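Local coordinates for protein nucleocapsid (Crimean-congo hemorrhagic fever virus, PDB 4AKL) that binds single- and double-stranded RNA, including the panhandle at the genome termini, probably to package the viral genome, and probably cleaves double-stranded DNA without sequence specificity, at residues 76-81 against 139-144. Numbering follows the deposited sequence.
Sequences PIYECA and FRVNAN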
loop_
_atom_site.group_PDB
_atom_site.type_symbol
_atom_site.label_atom_id
_atom_site.label_comp_id
_atom_site.label_asym_id
_atom_site.label_seq_id
_atom_site.Cartn_x
_atom_site.Cartn_y
_atom_site.Cartn_z
ATOM N N PRO A 76 16.077 2.509 -8.613
ATOM C CA PRO A 76 16.981 2.029 -7.564
ATOM C C PRO A 76 17.434 0.664 -7.941
ATOM O O PRO A 76 16.779 -0.347 -7.614
ATOM C CB PRO A 76 16.114 2.040 -6.311
ATOM C CG PRO A 76 14.809 1.855 -6.778
ATOM C CD PRO A 76 14.695 2.492 -8.144
ATOM N N ILE A 77 18.558 0.632 -8.639
ATOM C CA ILE A 77 19.081 -0.627 -9.218
ATOM C C ILE A 77 19.200 -1.795 -8.265
ATOM O O ILE A 77 18.786 -2.936 -8.591
ATOM C CB ILE A 77 20.419 -0.421 -9.870
ATOM C CG1 ILE A 77 20.255 0.504 -11.083
ATOM C CG2 ILE A 77 20.971 -1.748 -10.332
ATOM C CD1 ILE A 77 19.304 -0.056 -12.205
ATOM N N TYR A 78 19.734 -1.521 -7.094
ATOM C CA TYR A 78 20.030 -2.590 -6.120
ATOM C C TYR A 78 18.757 -3.293 -5.726
ATOM O O TYR A 78 18.675 -4.511 -5.769
ATOM C CB TYR A 78 20.700 -2.017 -4.870
ATOM C CG TYR A 78 21.107 -3.058 -3.862
ATOM C CD1 TYR A 78 22.326 -3.664 -3.945
ATOM C CD2 TYR A 78 20.243 -3.449 -2.815
ATOM C CE1 TYR A 78 22.720 -4.614 -3.036
ATOM C CE2 TYR A 78 20.632 -4.431 -1.881
ATOM C CZ TYR A 78 21.862 -5.001 -2.001
ATOM O OH TYR A 78 22.279 -5.953 -1.106
ATOM N N GLU A 79 17.753 -2.516 -5.369
ATOM C CA GLU A 79 16.528 -3.101 -4.839
ATOM C C GLU A 79 15.684 -3.705 -5.948
ATOM O O GLU A 79 15.090 -4.771 -5.734
ATOM C CB GLU A 79 15.746 -2.083 -4.023
ATOM C CG GLU A 79 16.423 -1.720 -2.732
ATOM C CD GLU A 79 17.604 -0.712 -2.848
ATOM O OE1 GLU A 79 17.709 -0.003 -3.875
ATOM O OE2 GLU A 79 18.426 -0.641 -1.871
ATOM N N CYS A 80 15.650 -3.046 -7.128
ATOM C CA CYS A 80 14.947 -3.593 -8.300
ATOM C C CYS A 80 15.590 -4.923 -8.694
ATOM O O CYS A 80 14.887 -5.904 -8.973
ATOM C CB CYS A 80 14.989 -2.604 -9.481
ATOM S SG CYS A 80 14.046 -1.093 -9.217
ATOM N N ALA A 81 16.921 -4.974 -8.706
ATOM C CA ALA A 81 17.598 -6.241 -9.028
ATOM C C ALA A 81 17.258 -7.301 -7.976
ATOM O O ALA A 81 16.999 -8.462 -8.311
ATOM C CB ALA A 81 19.055 -6.061 -9.146
ATOM N N PHE A 139 12.549 -10.943 2.464
ATOM C CA PHE A 139 12.610 -9.808 1.502
ATOM C C PHE A 139 13.527 -8.678 1.995
ATOM O O PHE A 139 14.319 -8.128 1.213
ATOM C CB PHE A 139 11.219 -9.215 1.162
ATOM C CG PHE A 139 11.271 -8.159 0.043
ATOM C CD1 PHE A 139 11.598 -8.523 -1.257
ATOM C CD2 PHE A 139 11.028 -6.826 0.306
ATOM C CE1 PHE A 139 11.678 -7.591 -2.247
ATOM C CE2 PHE A 139 11.089 -5.857 -0.694
ATOM C CZ PHE A 139 11.427 -6.223 -1.962
ATOM N N ARG A 140 13.430 -8.350 3.291
ATOM C CA ARG A 140 14.221 -7.278 3.882
ATOM C C ARG A 140 15.716 -7.577 3.820
ATOM O O ARG A 140 16.147 -8.503 4.431
ATOM C CB ARG A 140 13.819 -7.052 5.364
ATOM C CG ARG A 140 14.404 -5.768 5.969
ATOM C CD ARG A 140 14.506 -5.808 7.475
ATOM N NE ARG A 140 15.306 -4.692 7.961
ATOM C CZ ARG A 140 14.869 -3.689 8.720
ATOM N NH1 ARG A 140 13.610 -3.625 9.130
ATOM N NH2 ARG A 140 15.716 -2.742 9.072
ATOM N N VAL A 141 16.475 -6.773 3.078
ATOM C CA VAL A 141 17.937 -6.848 3.105
ATOM C C VAL A 141 18.560 -5.508 3.463
ATOM O O VAL A 141 19.747 -5.417 3.558
ATOM C CB VAL A 141 18.530 -7.315 1.770
ATOM C CG1 VAL A 141 18.246 -8.799 1.584
ATOM C CG2 VAL A 141 17.999 -6.481 0.623
ATOM N N ASN A 142 17.748 -4.468 3.643
ATOM C CA ASN A 142 18.217 -3.109 3.987
ATOM C C ASN A 142 16.991 -2.258 4.318
ATOM O O ASN A 142 15.848 -2.745 4.216
ATOM C CB ASN A 142 19.101 -2.452 2.882
ATOM C CG ASN A 142 18.387 -2.292 1.492
ATOM O OD1 ASN A 142 17.120 -2.320 1.342
ATOM N ND2 ASN A 142 19.224 -2.099 0.462
ATOM N N ALA A 143 17.213 -1.002 4.708
ATOM C CA ALA A 143 16.109 -0.102 5.072
ATOM C C ALA A 143 15.182 0.163 3.889
ATOM O O ALA A 143 14.000 0.333 4.075
ATOM C CB ALA A 143 16.636 1.216 5.630
ATOM N N ASN A 144 15.725 0.190 2.671
ATOM C CA ASN A 144 14.905 0.401 1.442
ATOM C C ASN A 144 13.921 -0.733 1.199
ATOM O O ASN A 144 12.974 -0.546 0.491
ATOM C CB ASN A 144 15.805 0.566 0.201
ATOM C CG ASN A 144 16.617 1.890 0.201
ATOM O OD1 ASN A 144 16.252 2.899 0.876
ATOM N ND2 ASN A 144 17.717 1.901 -0.597
#
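The first turn of helix 77-83 faces the loop that follows helix 120-136, and the backbones come nearest at Glu79 and Asn144, whose CA atoms are 7.4 Å apart. Glu79 carries the contact. Its chain bends at chi2 (78°), and OE2 accepts two amide N-H groups. Asn142 ND2 lies 2.9 Å from Glu79 OE2 and donates to its anti lone pair, on the side away from OE1; the bond is somewhat bent, at 145°. Asn144 ND2 is also 2.9 Å from Glu79 OE2, but it comes from above the carboxylate plane along a nearly straight line (172°). The two amides thus grip one oxygen from different directions, and the other oxygen, OE1, is hydrogen-bonded to Ser33 OG. Three polar groups hold the buried carboxylate, and the two amide N-H donors on OE2 would probably favour its charged form. Asn142 OD1 is hydrogen-bonded to Thr145 OG1. Tyr78 and Asn142 meet tip to tip. Tyr78 CE2 is 3.6 Å from Asn142 ND2 and 4.2 Å from Val141 CG2, a methyl at the ring edge. The contact joins a short helix to a loop within the mostly helical nucleocapsid fold. Helix 10-24 packs beside Tyr78, with Asn14 OD1 hydrogen-bonded to Tyr78 OH and Phe17 edge-to-face with its ring, while Phe466 touches Glu79 from a loop beyond helix 450-460.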